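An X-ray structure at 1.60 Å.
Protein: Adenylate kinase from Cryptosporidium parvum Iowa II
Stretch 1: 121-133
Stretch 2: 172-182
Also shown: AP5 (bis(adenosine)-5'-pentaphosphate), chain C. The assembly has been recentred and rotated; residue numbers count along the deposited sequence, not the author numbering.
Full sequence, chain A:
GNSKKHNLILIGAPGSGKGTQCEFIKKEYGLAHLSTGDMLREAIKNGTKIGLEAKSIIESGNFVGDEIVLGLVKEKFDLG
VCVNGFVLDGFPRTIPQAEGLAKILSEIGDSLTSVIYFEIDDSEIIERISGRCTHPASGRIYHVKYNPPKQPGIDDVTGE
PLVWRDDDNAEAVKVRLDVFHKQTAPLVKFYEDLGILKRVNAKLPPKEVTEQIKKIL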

# COMPACT_ATOMS: atom_id res chain seq x y z
N ASP A 121 -8.13 -4.58 13.29
CA ASP A 121 -9.46 -5.18 13.04
C ASP A 121 -10.39 -4.33 12.18
O ASP A 121 -10.16 -3.16 11.97
N ASP A 122 -11.45 -4.93 11.63
CA ASP A 122 -12.28 -4.21 10.66
C ASP A 122 -13.01 -3.01 11.23
O ASP A 122 -13.19 -2.01 10.53
N SER A 123 -13.40 -3.07 12.53
CA SER A 123 -14.12 -1.89 13.08
C SER A 123 -13.17 -0.69 13.15
O SER A 123 -13.62 0.40 12.81
N GLU A 124 -11.94 -0.91 13.51
CA GLU A 124 -11.04 0.28 13.55
C GLU A 124 -10.79 0.71 12.14
O GLU A 124 -10.63 1.91 11.88
N ILE A 125 -10.69 -0.21 11.18
CA ILE A 125 -10.45 0.28 9.75
C ILE A 125 -11.58 1.21 9.32
O ILE A 125 -11.37 2.09 8.59
N ILE A 126 -12.84 0.96 9.69
CA ILE A 126 -13.92 1.81 9.28
C ILE A 126 -13.71 3.21 9.86
O ILE A 126 -13.91 4.10 9.05
N GLU A 127 -13.09 3.33 11.04
CA GLU A 127 -12.90 4.64 11.66
C GLU A 127 -11.67 5.21 10.92
O GLU A 127 -11.60 6.49 10.71
N ARG A 128 -10.70 4.40 10.57
CA ARG A 128 -9.52 5.02 9.83
C ARG A 128 -9.97 5.61 8.49
O ARG A 128 -9.60 6.76 8.12
N ILE A 129 -10.81 4.91 7.73
CA ILE A 129 -11.21 5.36 6.36
C ILE A 129 -12.15 6.57 6.52
O ILE A 129 -12.06 7.52 5.77
N SER A 130 -13.01 6.54 7.52
CA SER A 130 -14.03 7.58 7.62
C SER A 130 -13.41 8.97 7.83
O SER A 130 -13.98 9.95 7.34
N GLY A 131 -12.25 9.06 8.43
CA GLY A 131 -11.58 10.37 8.62
C GLY A 131 -10.57 10.71 7.54
O GLY A 131 -9.95 11.77 7.69
N ARG A 132 -10.40 9.91 6.54
CA ARG A 132 -9.28 10.08 5.62
C ARG A 132 -9.49 11.18 4.66
O ARG A 132 -10.60 11.45 4.17
N CYS A 133 -8.46 11.95 4.36
CA CYS A 133 -8.49 12.71 3.06
C CYS A 133 -7.09 12.72 2.44
O CYS A 133 -6.07 12.38 3.14
N ALA A 172 -18.37 0.06 -1.01
CA ALA A 172 -17.00 -0.37 -1.40
C ALA A 172 -16.08 -0.73 -0.22
O ALA A 172 -15.18 -1.56 -0.35
N VAL A 173 -16.24 -0.02 0.91
CA VAL A 173 -15.43 -0.41 2.13
C VAL A 173 -15.73 -1.82 2.52
O VAL A 173 -14.84 -2.59 2.80
N LYS A 174 -17.03 -2.15 2.47
CA LYS A 174 -17.42 -3.59 2.74
C LYS A 174 -16.82 -4.56 1.76
O LYS A 174 -16.27 -5.58 2.21
N VAL A 175 -16.87 -4.26 0.49
CA VAL A 175 -16.19 -5.09 -0.58
C VAL A 175 -14.70 -5.22 -0.30
O VAL A 175 -14.18 -6.32 -0.25
N ARG A 176 -14.03 -4.06 -0.06
CA ARG A 176 -12.63 -4.07 0.15
C ARG A 176 -12.21 -4.98 1.30
O ARG A 176 -11.24 -5.76 1.19
N LEU A 177 -12.93 -4.87 2.43
CA LEU A 177 -12.65 -5.74 3.56
C LEU A 177 -12.94 -7.23 3.19
O LEU A 177 -12.14 -8.11 3.54
N ASP A 178 -14.05 -7.48 2.53
CA ASP A 178 -14.43 -8.89 2.26
C ASP A 178 -13.38 -9.55 1.37
O ASP A 178 -12.87 -10.70 1.64
N VAL A 179 -13.01 -8.86 0.27
CA VAL A 179 -12.02 -9.49 -0.68
C VAL A 179 -10.63 -9.57 -0.00
O VAL A 179 -9.84 -10.51 -0.26
N PHE A 180 -10.30 -8.57 0.85
CA PHE A 180 -9.07 -8.70 1.64
C PHE A 180 -9.04 -9.98 2.52
O PHE A 180 -8.09 -10.75 2.41
N HIS A 181 -10.15 -10.31 3.23
CA HIS A 181 -10.11 -11.50 4.08
C HIS A 181 -10.10 -12.78 3.23
O HIS A 181 -9.39 -13.72 3.64
N LYS A 182 -10.83 -12.79 2.10
CA LYS A 182 -10.88 -13.98 1.25
C LYS A 182 -9.58 -14.24 0.47
O LYS A 182 -9.07 -15.40 0.35

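The contact between the two stretches is a small apolar seam between helices 122-130 and 172-182 of this adenylate kinase, bracketed by polar pairs, a hydrogen bond at one end and two ligand-bound arginines at the other. The helices cross at 137°, nearer antiparallel than parallel, so Asp122 lies across from Leu177 and Ile126 from Val173.

Leu177 (m, t) points toward the first helix and is the residue most covered by the opposing stretch: CD2 lies 4.1 Å from Ile125 CG2, and CD1 lies 4.0 Å from Ile126 CD1. Ile126 (m, m) leaves its backbone sideways, yet its end comes nearer, bringing CD1 to 3.5 Å from CG1 of Val173 (t). Ile129 (m, t) extends the seam, its CD1 4.0 Å from Val173 CG2, and also covers one face of the Arg176 guanidinium.

At one end, Asp122 (m) accepts a nearly straight hydrogen bond from His181 (m), NE2 to OD1 2.8 Å, with the carboxylate oxygen at the edge of the ring. At the other, Arg132 NH2 and Arg176 NH2 stand 3.1 Å apart, two donors that cannot bond to each other. Phosphate oxygens of AP5 offset this like-charge approach: Arg132 NH2 donates to O1G at 2.8 Å, and Arg176 NH2 to O2B at 2.6 Å. The general lesson is that an anionic ligand can make neighbouring arginines compatible.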

# COMPACT_ATOMS: atom_id res chain seq x y z
CB ASP A 121 -10.14 -5.29 14.38
CG ASP A 121 -10.19 -3.92 15.12
OD1 ASP A 121 -9.06 -3.34 15.48
OD2 ASP A 121 -11.30 -3.29 15.30
CB ASP A 122 -13.41 -5.13 10.08
CG ASP A 122 -12.90 -6.29 9.30
OD1 ASP A 122 -11.67 -6.37 9.04
OD2 ASP A 122 -13.75 -7.12 8.84
CB SER A 123 -14.61 -2.15 14.53
OG SER A 123 -15.66 -3.12 14.42
CB GLU A 124 -9.72 -0.03 14.25
CG GLU A 124 -9.01 1.31 14.48
CD GLU A 124 -8.09 1.44 15.62
OE1 GLU A 124 -7.84 0.53 16.37
OE2 GLU A 124 -7.57 2.58 15.66
CB ILE A 125 -10.48 -1.00 8.74
CG1 ILE A 125 -9.19 -1.81 9.09
CG2 ILE A 125 -10.73 -0.65 7.32
CD1 ILE A 125 -7.92 -0.91 8.59
CB ILE A 126 -15.24 1.28 9.85
CG1 ILE A 126 -15.53 -0.12 9.25
CG2 ILE A 126 -16.36 2.26 9.72
CD1 ILE A 126 -15.54 -0.23 8.00
CB GLU A 127 -12.48 4.33 13.11
CG GLU A 127 -12.02 5.63 13.81
CD GLU A 127 -13.06 6.72 13.97
OE1 GLU A 127 -14.29 6.41 13.70
OE2 GLU A 127 -12.60 7.73 14.61
CB ARG A 128 -8.42 3.98 9.49
CG ARG A 128 -7.86 3.22 10.72
CD ARG A 128 -7.05 4.27 11.54
NE ARG A 128 -6.49 3.72 12.79
CZ ARG A 128 -5.31 3.03 12.88
NH1 ARG A 128 -4.52 2.82 11.84
NH2 ARG A 128 -4.95 2.62 14.14
CB ILE A 129 -11.88 4.12 5.61
CG1 ILE A 129 -10.81 3.14 5.24
CG2 ILE A 129 -12.55 4.78 4.45
CD1 ILE A 129 -11.38 1.86 4.60
CB SER A 130 -15.05 7.24 8.69
OG SER A 130 -14.47 7.45 9.86
CB ARG A 132 -9.13 8.75 4.83
CG ARG A 132 -7.82 8.75 4.07
CD ARG A 132 -7.81 8.20 2.77
NE ARG A 132 -8.58 7.05 2.40
CZ ARG A 132 -8.05 5.87 2.27
NH1 ARG A 132 -6.75 5.66 2.56
NH2 ARG A 132 -8.85 4.88 1.78
CB CYS A 133 -8.82 14.18 3.30
SG CYS A 133 -8.18 14.92 4.68
CB ALA A 172 -16.31 0.85 -2.18
CB VAL A 173 -15.63 0.54 3.29
CG1 VAL A 173 -15.03 0.03 4.54
CG2 VAL A 173 -15.04 1.93 2.90
CB LYS A 174 -18.96 -3.65 2.72
CG LYS A 174 -19.50 -5.03 3.28
CD LYS A 174 -21.04 -5.08 3.13
CE LYS A 174 -21.62 -6.40 3.63
NZ LYS A 174 -23.14 -6.41 3.32
CB VAL A 175 -16.50 -4.61 -1.94
CG1 VAL A 175 -15.85 -5.50 -2.95
CG2 VAL A 175 -18.01 -4.68 -2.09
CB ARG A 176 -12.05 -2.61 0.44
CG ARG A 176 -11.98 -1.80 -0.86
CD ARG A 176 -12.27 -0.32 -0.64
NE ARG A 176 -11.05 0.26 -0.02
CZ ARG A 176 -11.08 1.51 0.49
NH1 ARG A 176 -12.23 2.24 0.53
NH2 ARG A 176 -9.96 2.02 1.09
CB LEU A 177 -13.44 -5.29 4.75
CG LEU A 177 -12.74 -4.05 5.38
CD1 LEU A 177 -13.72 -3.44 6.40
CD2 LEU A 177 -11.49 -4.46 6.04
CB ASP A 178 -15.76 -8.88 1.55
CG ASP A 178 -16.34 -10.29 1.45
OD1 ASP A 178 -16.31 -10.96 2.48
OD2 ASP A 178 -16.75 -10.72 0.33
CB VAL A 179 -11.98 -8.80 -2.06
CG1 VAL A 179 -13.44 -8.76 -2.67
CG2 VAL A 179 -11.60 -7.31 -1.91
CB PHE A 180 -8.90 -7.52 2.59
CG PHE A 180 -7.80 -7.78 3.59
CD1 PHE A 180 -6.43 -7.67 3.21
CD2 PHE A 180 -8.09 -8.10 4.91
CE1 PHE A 180 -5.41 -7.97 4.11
CE2 PHE A 180 -7.02 -8.27 5.85
CZ PHE A 180 -5.72 -8.30 5.40
CB HIS A 181 -11.32 -11.40 5.01
CG HIS A 181 -11.12 -10.38 6.11
ND1 HIS A 181 -10.11 -10.50 7.03
CD2 HIS A 181 -11.81 -9.26 6.45
CE1 HIS A 181 -10.18 -9.51 7.90
NE2 HIS A 181 -11.22 -8.76 7.58
CB LYS A 182 -12.06 -13.85 0.28
CG LYS A 182 -13.38 -14.08 1.01
CD LYS A 182 -14.61 -13.81 0.02
CE LYS A 182 -16.05 -14.13 0.63
NZ LYS A 182 -16.21 -14.02 2.10
PA AP5 C . -5.36 1.23 -2.46
O1A AP5 C . -5.17 2.71 -2.85
O2A AP5 C . -4.21 0.44 -2.04
O3A AP5 C . -6.51 1.13 -1.35
PB AP5 C . -6.77 0.07 -0.20
O1B AP5 C . -6.22 -1.23 -0.55
O2B AP5 C . -8.24 0.22 0.20
O3B AP5 C . -5.80 0.74 1.00
PG AP5 C . -5.69 2.23 1.46
O1G AP5 C . -7.07 2.74 1.71
O2G AP5 C . -4.81 2.92 0.50
O3G AP5 C . -4.98 1.92 2.84
PD AP5 C . -3.51 2.25 3.48
O1D AP5 C . -2.69 2.88 2.43
O2D AP5 C . -3.09 1.01 4.15
O3D AP5 C . -3.89 3.27 4.65
PE AP5 C . -3.56 4.82 4.74
O1E AP5 C . -4.13 5.48 3.60
O2E AP5 C . -2.10 5.07 5.06
O5F AP5 C . -6.02 0.38 -3.64
C5F AP5 C . -7.09 1.09 -4.29
C4F AP5 C . -7.88 -0.06 -5.04
O4F AP5 C . -7.17 -0.32 -6.23
C3F AP5 C . -8.04 -1.38 -4.38
O3F AP5 C . -9.14 -1.39 -3.49
C2F AP5 C . -8.32 -2.21 -5.65
O2F AP5 C . -9.63 -1.86 -6.24
C1F AP5 C . -7.26 -1.71 -6.62
N9A AP5 C . -6.02 -2.41 -6.41
C8A AP5 C . -4.86 -1.79 -5.86
N7A AP5 C . -3.87 -2.66 -5.81
C5A AP5 C . -4.34 -3.86 -6.38
C6A AP5 C . -3.71 -5.06 -6.63
N6A AP5 C . -2.50 -5.47 -6.23
N1A AP5 C . -4.55 -6.03 -7.23
C2A AP5 C . -5.77 -5.69 -7.60
N3A AP5 C . -6.42 -4.53 -7.38
C4A AP5 C . -5.61 -3.53 -6.80
O5J AP5 C . -4.30 5.17 6.08
C5J AP5 C . -5.81 5.22 6.12
C4J AP5 C . -6.15 6.32 7.15
O4J AP5 C . -5.70 6.05 8.49
C3J AP5 C . -5.65 7.70 6.70
O3J AP5 C . -6.61 8.68 7.05
C2J AP5 C . -4.49 7.81 7.65
O2J AP5 C . -4.20 9.16 7.94
C1J AP5 C . -4.85 7.24 8.95
N9B AP5 C . -3.86 6.61 9.77
C8B AP5 C . -2.71 5.95 9.33
N7B AP5 C . -2.09 5.44 10.41
C5B AP5 C . -2.82 5.77 11.53
C6B AP5 C . -2.76 5.37 12.90
N6B AP5 C . -1.74 4.61 13.33
N1B AP5 C . -3.71 5.84 13.75
C2B AP5 C . -4.80 6.57 13.25
N3B AP5 C . -4.96 6.91 11.94
C4B AP5 C . -4.02 6.42 11.05